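Local coordinates for protein DNA primase (Aquifex aeolicus, PDB 2AU3) that probably synthesises, on single-stranded DNA, the short RNA primers that DNA polymerase extends during replication, at residues Leu24-Val29 with Phe47-Ser52; Leu275-Ala280 with Leu312-Glu317; Ile292-Asp297 with Lys305-Leu310. All coordinates share one frame; numbering follows the deposited sequence.

From the N terminus, interaction 1 comes first: it closes a loop of 17 residues inside the zinc-binding domain and ties the edge of its antiparallel sheet to strand 47-50. The other two lie far along the chain in the Toprim fold, on the opposite side of the chain's centre, about 39 and 42 Å from interaction 1 between centres. Interaction 2 opens at the start of helix 277-284 and closes just after helix 298-313. Interaction 3 is nested within that loop, laying the same helix 298-313 on strand 289-293. Interactions 2 and 3 touch through L310, so helix 298-313 packs against both a neighbouring helix and the sheet.

Interaction 1 (Leu24-Val29 with Phe47-Ser52); sequences LNLEKV and FYVSPS
An apolar contact between edge strand 27-29, with the loop leading into it, and strand 47-50, two strands in, joins L24, L26 and V29 to F47, V49 and Y48 in the antiparallel sheet of the zinc-binding domain. Strand 32-35 runs between the two segments, and the CA atoms of L26 and V49 stay 8.5 Å apart, so side chains alone make the meeting. L24 sends CD1 to the F47 ring, reaching CE2 at 4.0 Å, and the two side chains cross at about a right angle. With CG anti to the backbone N (chi1 -178°), the F47 ring is carried out toward L24. Next to this pair, L26 CD2 faces V49 CG2 at a looser 4.3 Å. V29 makes a different kind of approach: its CG1 comes to the edge of the Y48 ring, near the ring plane, 3.8 Å from CE1. That methyl is held between the backbone N and the carbonyl carbon of V29 (chi1 59°). The contact is modest, burying 196 Å² in all. The F47 side chain also lies about 5 Å from the bound zinc ion, touches the zinc ligand C37 and meets the ring of F56, whereas Y48 packs edge-to-face with F59. Backbone hydrogen bonds between E27 and R34 and between V49 and Y33 join both strands to strand 32-35, and helix 16-23 lies against L26 through S21 and against V49 through I16 and I20.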
loop_
_atom_site.group_PDB
_atom_site.type_symbol
_atom_site.label_atom_id
_atom_site.label_comp_id
_atom_site.label_asym_id
_atom_site.label_seq_id
_atom_site.Cartn_x
_atom_site.Cartn_y
_atom_site.Cartn_z
ATOM N N LEU A 24 -4.055 -28.619 -10.893
ATOM C CA LEU A 24 -5.466 -28.238 -10.924
ATOM C C LEU A 24 -6.099 -28.213 -12.323
ATOM O O LEU A 24 -5.415 -28.008 -13.341
ATOM C CB LEU A 24 -5.683 -26.882 -10.222
ATOM C CG LEU A 24 -5.035 -26.700 -8.837
ATOM C CD1 LEU A 24 -5.219 -25.276 -8.292
ATOM C CD2 LEU A 24 -5.537 -27.752 -7.842
ATOM N N ASN A 25 -7.413 -28.436 -12.349
ATOM C CA ASN A 25 -8.212 -28.232 -13.542
ATOM C C ASN A 25 -8.506 -26.745 -13.711
ATOM O O ASN A 25 -9.318 -26.179 -12.977
ATOM C CB ASN A 25 -9.533 -29.008 -13.455
ATOM C CG ASN A 25 -9.342 -30.441 -13.001
ATOM O OD1 ASN A 25 -8.648 -31.215 -13.648
ATOM N ND2 ASN A 25 -9.971 -30.802 -11.886
ATOM N N LEU A 26 -7.850 -26.118 -14.679
ATOM C CA LEU A 26 -7.965 -24.683 -14.850
ATOM C C LEU A 26 -8.919 -24.402 -16.002
ATOM O O LEU A 26 -8.770 -24.974 -17.095
ATOM C CB LEU A 26 -6.592 -24.042 -15.098
ATOM C CG LEU A 26 -5.552 -24.087 -13.968
ATOM C CD1 LEU A 26 -4.262 -23.445 -14.421
ATOM C CD2 LEU A 26 -6.062 -23.417 -12.706
ATOM N N GLU A 27 -9.917 -23.564 -15.740
ATOM C CA GLU A 27 -10.815 -23.083 -16.783
ATOM C C GLU A 27 -10.398 -21.674 -17.172
ATOM O O GLU A 27 -10.141 -20.846 -16.304
ATOM C CB GLU A 27 -12.260 -23.028 -16.281
ATOM C CG GLU A 27 -13.250 -22.656 -17.390
ATOM C CD GLU A 27 -14.562 -22.070 -16.887
ATOM O OE1 GLU A 27 -14.742 -21.953 -15.648
ATOM O OE2 GLU A 27 -15.425 -21.725 -17.745
ATOM N N LYS A 28 -10.345 -21.398 -18.472
ATOM C CA LYS A 28 -9.959 -20.083 -18.948
ATOM C C LYS A 28 -11.139 -19.140 -18.807
ATOM O O LYS A 28 -12.184 -19.375 -19.399
ATOM C CB LYS A 28 -9.509 -20.137 -20.413
ATOM C CG LYS A 28 -8.698 -18.887 -20.831
ATOM C CD LYS A 28 -7.586 -19.244 -21.821
ATOM C CE LYS A 28 -6.649 -18.053 -22.099
ATOM N NZ LYS A 28 -7.387 -16.780 -22.272
ATOM N N VAL A 29 -10.970 -18.092 -18.006
ATOM C CA VAL A 29 -11.999 -17.051 -17.819
ATOM C C VAL A 29 -11.352 -15.724 -18.235
ATOM O O VAL A 29 -10.433 -15.235 -17.568
ATOM C CB VAL A 29 -12.537 -17.021 -16.345
ATOM C CG1 VAL A 29 -11.410 -16.752 -15.361
ATOM C CG2 VAL A 29 -13.645 -15.982 -16.167
ATOM N N PHE A 47 -10.241 -19.075 -7.048
ATOM C CA PHE A 47 -8.781 -19.166 -7.134
ATOM C C PHE A 47 -8.352 -18.872 -8.560
ATOM O O PHE A 47 -8.666 -19.641 -9.484
ATOM C CB PHE A 47 -8.353 -20.581 -6.719
ATOM C CG PHE A 47 -6.867 -20.803 -6.714
ATOM C CD1 PHE A 47 -6.171 -20.857 -5.511
ATOM C CD2 PHE A 47 -6.173 -21.028 -7.912
ATOM C CE1 PHE A 47 -4.788 -21.101 -5.490
ATOM C CE2 PHE A 47 -4.800 -21.269 -7.906
ATOM C CZ PHE A 47 -4.100 -21.311 -6.693
ATOM N N TYR A 48 -7.633 -17.760 -8.738
ATOM C CA TYR A 48 -7.302 -17.247 -10.059
ATOM C C TYR A 48 -5.816 -17.302 -10.341
ATOM O O TYR A 48 -4.996 -17.093 -9.455
ATOM C CB TYR A 48 -7.819 -15.814 -10.239
ATOM C CG TYR A 48 -9.325 -15.735 -10.362
ATOM C CD1 TYR A 48 -9.939 -15.648 -11.602
ATOM C CD2 TYR A 48 -10.129 -15.752 -9.226
ATOM C CE1 TYR A 48 -11.322 -15.564 -11.712
ATOM C CE2 TYR A 48 -11.498 -15.679 -9.326
ATOM C CZ TYR A 48 -12.088 -15.591 -10.568
ATOM O OH TYR A 48 -13.449 -15.532 -10.647
ATOM N N VAL A 49 -5.483 -17.606 -11.594
ATOM C CA VAL A 49 -4.114 -17.594 -12.056
ATOM C C VAL A 49 -4.020 -16.594 -13.198
ATOM O O VAL A 49 -4.769 -16.690 -14.166
ATOM C CB VAL A 49 -3.679 -19.001 -12.530
ATOM C CG1 VAL A 49 -2.238 -18.961 -13.039
ATOM C CG2 VAL A 49 -3.839 -20.038 -11.380
ATOM N N SER A 50 -3.142 -15.600 -13.060
ATOM C CA SER A 50 -3.010 -14.587 -14.100
ATOM C C SER A 50 -1.746 -14.884 -14.901
ATOM O O SER A 50 -0.644 -14.857 -14.356
ATOM C CB SER A 50 -2.933 -13.196 -13.462
ATOM O OG SER A 50 -2.363 -12.256 -14.356
ATOM N N PRO A 51 -1.892 -15.229 -16.176
ATOM C CA PRO A 51 -0.720 -15.346 -17.039
ATOM C C PRO A 51 0.078 -14.026 -17.132
ATOM O O PRO A 51 1.297 -14.086 -17.229
ATOM C CB PRO A 51 -1.315 -15.742 -18.402
ATOM C CG PRO A 51 -2.670 -16.339 -18.089
ATOM C CD PRO A 51 -3.148 -15.604 -16.858
ATOM N N SER A 52 -0.573 -12.864 -17.055
ATOM C CA SER A 52 0.152 -11.592 -17.296
ATOM C C SER A 52 0.915 -11.112 -16.048
ATOM O O SER A 52 1.954 -10.425 -16.143
ATOM C CB SER A 52 -0.811 -10.500 -17.753
ATOM O OG SER A 52 -1.808 -10.276 -16.768
#

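Interaction 2 (Leu275-Ala280 with Leu312-Glu317); sequences LTQNQA and LSAGVE
Q277 reaches across from the first turn of helix 277-284 to S313 and A314 at the end of helix 298-313. Its chain starts with CG anti to the backbone N (chi1 -169°) and then bends at chi2 (64°), which swings the flat amide end over the S313 methylene and alongside A314. Shortening this side chain to an alanine is likely to strip the cover from the S313 methylene and open a gap between the two helix ends. The hydroxyl of S313 is engaged elsewhere, hydrogen-bonded back to P309 O in its own helix. Deeper in, A314 CB sits 3.7 Å from A280 O and 4.4 Å from A280 CB, the methyl of A314 resting on the helix backbone at A280. Both helices belong to the Toprim fold, where they lead into the successive parallel strands 289-293 and 317-321. Each comes to this contact with a marked helix end. T276 and Q279 form a capping box: Q279 N donates to T276 OG1 (3.1 Å), and T276 N returns a bond to Q279 OE1 (2.9 Å) from well above the carbonyl plane. The amide of Q279 also bonds through NE2 to K227 O. On the other segment, G315 ends helix 298-313 in a Schellman motif, its positive phi (86°) suiting a glycine, and A314 CB continues onto N281 and S284 of the facing helix.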
loop_
_atom_site.group_PDB
_atom_site.type_symbol
_atom_site.label_atom_id
_atom_site.label_comp_id
_atom_site.label_asym_id
_atom_site.label_seq_id
_atom_site.Cartn_x
_atom_site.Cartn_y
_atom_site.Cartn_z
ATOM N N LEU A 275 3.223 12.828 4.493
ATOM C CA LEU A 275 3.768 12.663 3.171
ATOM C C LEU A 275 5.203 13.252 3.137
ATOM O O LEU A 275 5.453 14.306 3.704
ATOM C CB LEU A 275 2.860 13.348 2.150
ATOM C CG LEU A 275 3.353 13.287 0.711
ATOM C CD1 LEU A 275 2.978 11.962 0.108
ATOM C CD2 LEU A 275 2.726 14.447 -0.078
ATOM N N THR A 276 6.133 12.538 2.513
ATOM C CA THR A 276 7.488 13.052 2.301
ATOM C C THR A 276 7.652 13.443 0.862
ATOM O O THR A 276 6.887 13.021 0.013
ATOM C CB THR A 276 8.557 12.008 2.628
ATOM O OG1 THR A 276 8.510 10.968 1.637
ATOM C CG2 THR A 276 8.280 11.319 3.992
ATOM N N GLN A 277 8.685 14.234 0.575
ATOM C CA GLN A 277 9.040 14.545 -0.807
ATOM C C GLN A 277 9.291 13.298 -1.676
ATOM O O GLN A 277 8.828 13.237 -2.836
ATOM C CB GLN A 277 10.275 15.470 -0.847
ATOM C CG GLN A 277 10.545 16.054 -2.250
ATOM C CD GLN A 277 9.398 16.965 -2.727
ATOM O OE1 GLN A 277 8.706 16.671 -3.709
ATOM N NE2 GLN A 277 9.222 18.059 -2.051
ATOM N N ASN A 278 10.028 12.314 -1.146
ATOM C CA ASN A 278 10.266 11.092 -1.919
ATOM C C ASN A 278 8.937 10.421 -2.273
ATOM O O ASN A 278 8.797 9.918 -3.361
ATOM C CB ASN A 278 11.178 10.087 -1.186
ATOM C CG ASN A 278 12.642 10.494 -1.225
ATOM O OD1 ASN A 278 13.046 11.306 -2.059
ATOM N ND2 ASN A 278 13.450 9.934 -0.309
ATOM N N GLN A 279 7.977 10.412 -1.344
ATOM C CA GLN A 279 6.650 9.853 -1.634
ATOM C C GLN A 279 5.872 10.681 -2.695
ATOM O O GLN A 279 5.207 10.114 -3.579
ATOM C CB GLN A 279 5.811 9.724 -0.356
ATOM C CG GLN A 279 6.289 8.646 0.604
ATOM C CD GLN A 279 5.771 8.852 2.019
ATOM O OE1 GLN A 279 5.114 9.881 2.327
ATOM N NE2 GLN A 279 6.080 7.906 2.897
ATOM N N ALA A 280 5.947 12.012 -2.589
ATOM C CA ALA A 280 5.338 12.884 -3.596
ATOM C C ALA A 280 5.999 12.680 -4.981
ATOM O O ALA A 280 5.301 12.557 -5.981
ATOM C CB ALA A 280 5.380 14.325 -3.164
ATOM N N LEU A 312 3.279 19.937 -5.342
ATOM C CA LEU A 312 3.585 20.962 -6.342
ATOM C C LEU A 312 5.010 20.814 -6.881
ATOM O O LEU A 312 5.206 20.814 -8.090
ATOM C CB LEU A 312 3.295 22.381 -5.824
ATOM C CG LEU A 312 1.832 22.676 -5.486
ATOM C CD1 LEU A 312 1.679 24.053 -4.815
ATOM C CD2 LEU A 312 0.921 22.559 -6.733
ATOM N N SER A 313 5.989 20.629 -5.992
ATOM C CA SER A 313 7.391 20.497 -6.398
ATOM C C SER A 313 7.599 19.309 -7.330
ATOM O O SER A 313 8.439 19.361 -8.236
ATOM C CB SER A 313 8.304 20.340 -5.183
ATOM O OG SER A 313 8.122 21.415 -4.298
ATOM N N ALA A 314 6.834 18.244 -7.099
ATOM C CA ALA A 314 6.936 17.049 -7.915
ATOM C C ALA A 314 6.153 17.209 -9.208
ATOM O O ALA A 314 6.144 16.305 -10.022
ATOM C CB ALA A 314 6.459 15.838 -7.141
ATOM N N GLY A 315 5.498 18.357 -9.392
ATOM C CA GLY A 315 4.851 18.686 -10.657
ATOM C C GLY A 315 3.436 18.136 -10.784
ATOM O O GLY A 315 2.922 17.886 -11.878
ATOM N N VAL A 316 2.799 17.939 -9.651
ATOM C CA VAL A 316 1.451 17.440 -9.654
ATOM C C VAL A 316 0.494 18.625 -9.461
ATOM O O VAL A 316 0.807 19.553 -8.730
ATOM C CB VAL A 316 1.269 16.372 -8.549
ATOM C CG1 VAL A 316 -0.128 15.848 -8.535
ATOM C CG2 VAL A 316 2.254 15.206 -8.789
ATOM N N GLU A 317 -0.656 18.580 -10.121
ATOM C CA GLU A 317 -1.750 19.509 -9.827
ATOM C C GLU A 317 -2.534 18.987 -8.643
ATOM O O GLU A 317 -2.881 17.806 -8.582
ATOM C CB GLU A 317 -2.720 19.572 -10.982
ATOM C CG GLU A 317 -2.237 20.292 -12.208
ATOM C CD GLU A 317 -3.426 20.772 -12.999
ATOM O OE1 GLU A 317 -4.191 19.904 -13.511
ATOM O OE2 GLU A 317 -3.631 22.001 -13.042
#

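Interaction 3 (Ile292-Asp297 with Lys305-Leu310); sequences ILYDGD and KSAIPL
I292 lays its CD1 methyl against CG1 of I308, 3.6 Å away, where the two isoleucines cross obliquely. In I292, CG1 stands beside the backbone N, anti to the carbonyl carbon (chi1 -46°), which directs the longer branch at helix 298-313. The shorter branch is used within its own segment: I292 CG2 lies 3.6 Å above one face of the Y294 ring, offset toward the rim. Two residues on, Y294 also points at the helix. The end of its side chain meets the helix at A307, with OH 4.0 Å from CB, a van der Waals approach to a methyl group. A307 and I308 are consecutive, so a small side chain faces the phenol while its larger neighbour receives I292. All four touching residues are buried. The helix is kinked here: P309 has no backbone N-H to donate, and the N of L310 makes no bond to the preceding turn either. I308 continues onto V318 and P320 of strand 317-321, and Y294 packs against A303, M304 and E251. Beyond Y294 the chain turns sharply, with G296 at the centre of an inverse gamma turn, and D297 caps the helix through OD1 to G300 N. D295 N is hydrogen-bonded to E251 OE2. Strand 289-293, helix 298-313 and strand 317-321 form a beta-alpha-beta unit of the Toprim fold, and the loop that follows the first strand carries the DxD motif: D295 and D297, with E251, are the predicted magnesium ligands of the primase active site.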
loop_
_atom_site.group_PDB
_atom_site.type_symbol
_atom_site.label_atom_id
_atom_site.label_comp_id
_atom_site.label_asym_id
_atom_site.label_seq_id
_atom_site.Cartn_x
_atom_site.Cartn_y
_atom_site.Cartn_z
ATOM N N ILE A 292 -6.414 15.503 -2.389
ATOM C CA ILE A 292 -5.942 15.225 -1.038
ATOM C C ILE A 292 -7.173 15.242 -0.144
ATOM O O ILE A 292 -7.993 16.170 -0.210
ATOM C CB ILE A 292 -4.922 16.268 -0.538
ATOM C CG1 ILE A 292 -3.867 16.575 -1.576
ATOM C CG2 ILE A 292 -4.257 15.818 0.794
ATOM C CD1 ILE A 292 -3.078 17.812 -1.214
ATOM N N LEU A 293 -7.301 14.200 0.666
ATOM C CA LEU A 293 -8.489 14.007 1.466
ATOM C C LEU A 293 -8.097 13.637 2.854
ATOM O O LEU A 293 -7.978 12.445 3.180
ATOM C CB LEU A 293 -9.349 12.896 0.844
ATOM C CG LEU A 293 -10.652 12.502 1.553
ATOM C CD1 LEU A 293 -11.743 13.559 1.419
ATOM C CD2 LEU A 293 -11.128 11.206 0.988
ATOM N N TYR A 294 -7.856 14.647 3.682
ATOM C CA TYR A 294 -7.420 14.421 5.036
ATOM C C TYR A 294 -8.616 14.717 5.956
ATOM O O TYR A 294 -9.680 15.121 5.482
ATOM C CB TYR A 294 -6.216 15.316 5.354
ATOM C CG TYR A 294 -4.869 14.866 4.742
ATOM C CD1 TYR A 294 -4.784 13.777 3.859
ATOM C CD2 TYR A 294 -3.696 15.551 5.052
ATOM C CE1 TYR A 294 -3.559 13.389 3.322
ATOM C CE2 TYR A 294 -2.470 15.161 4.534
ATOM C CZ TYR A 294 -2.414 14.094 3.657
ATOM O OH TYR A 294 -1.196 13.737 3.155
ATOM N N ASP A 295 -8.468 14.465 7.249
ATOM C CA ASP A 295 -9.562 14.695 8.196
ATOM C C ASP A 295 -10.112 16.130 8.143
ATOM O O ASP A 295 -9.368 17.091 7.948
ATOM C CB ASP A 295 -9.105 14.373 9.623
ATOM C CG ASP A 295 -8.837 12.904 9.836
ATOM O OD1 ASP A 295 -9.324 12.070 9.030
ATOM O OD2 ASP A 295 -8.145 12.485 10.804
ATOM N N GLY A 296 -11.413 16.267 8.373
ATOM C CA GLY A 296 -12.055 17.565 8.414
ATOM C C GLY A 296 -11.906 18.215 9.781
ATOM O O GLY A 296 -12.886 18.479 10.479
ATOM N N ASP A 297 -10.666 18.452 10.181
ATOM C CA ASP A 297 -10.416 19.256 11.367
ATOM C C ASP A 297 -9.168 20.103 11.136
ATOM O O ASP A 297 -8.554 20.042 10.063
ATOM C CB ASP A 297 -10.372 18.395 12.646
ATOM C CG ASP A 297 -9.204 17.419 12.683
ATOM O OD1 ASP A 297 -8.344 17.428 11.770
ATOM O OD2 ASP A 297 -9.037 16.627 13.642
ATOM N N LYS A 305 -1.951 21.336 4.037
ATOM C CA LYS A 305 -1.103 22.473 3.688
ATOM C C LYS A 305 0.390 22.145 3.702
ATOM O O LYS A 305 1.139 22.633 2.858
ATOM C CB LYS A 305 -1.420 23.685 4.581
ATOM C CG LYS A 305 -2.796 24.295 4.257
ATOM C CD LYS A 305 -3.308 25.199 5.381
ATOM C CE LYS A 305 -4.816 25.311 5.330
ATOM N NZ LYS A 305 -5.306 26.709 5.136
ATOM N N SER A 306 0.835 21.338 4.660
ATOM C CA SER A 306 2.223 20.857 4.643
ATOM C C SER A 306 2.548 19.955 3.451
ATOM O O SER A 306 3.688 19.927 2.968
ATOM C CB SER A 306 2.560 20.136 5.952
ATOM O OG SER A 306 2.259 20.983 7.052
ATOM N N ALA A 307 1.571 19.185 2.988
ATOM C CA ALA A 307 1.846 18.194 1.926
ATOM C C ALA A 307 1.806 18.808 0.521
ATOM O O ALA A 307 2.478 18.338 -0.401
ATOM C CB ALA A 307 0.861 17.012 2.034
ATOM N N ILE A 308 1.022 19.867 0.367
ATOM C CA ILE A 308 0.775 20.486 -0.938
ATOM C C ILE A 308 2.047 20.960 -1.666
ATOM O O ILE A 308 2.220 20.664 -2.836
ATOM C CB ILE A 308 -0.260 21.654 -0.790
ATOM C CG1 ILE A 308 -1.664 21.098 -0.599
ATOM C CG2 ILE A 308 -0.218 22.544 -1.993
ATOM C CD1 ILE A 308 -2.752 22.132 -0.177
ATOM N N PRO A 309 2.953 21.682 -0.993
ATOM C CA PRO A 309 4.200 22.090 -1.639
ATOM C C PRO A 309 5.051 20.896 -2.102
ATOM O O PRO A 309 5.753 21.010 -3.095
ATOM C CB PRO A 309 4.917 22.851 -0.526
ATOM C CG PRO A 309 3.774 23.377 0.312
ATOM C CD PRO A 309 2.878 22.195 0.390
ATOM N N LEU A 310 5.011 19.787 -1.374
ATOM C CA LEU A 310 5.755 18.600 -1.842
ATOM C C LEU A 310 5.158 18.080 -3.143
ATOM O O LEU A 310 5.897 17.694 -4.053
ATOM C CB LEU A 310 5.776 17.472 -0.804
ATOM C CG LEU A 310 6.013 17.855 0.664
ATOM C CD1 LEU A 310 5.906 16.600 1.510
ATOM C CD2 LEU A 310 7.359 18.543 0.865
#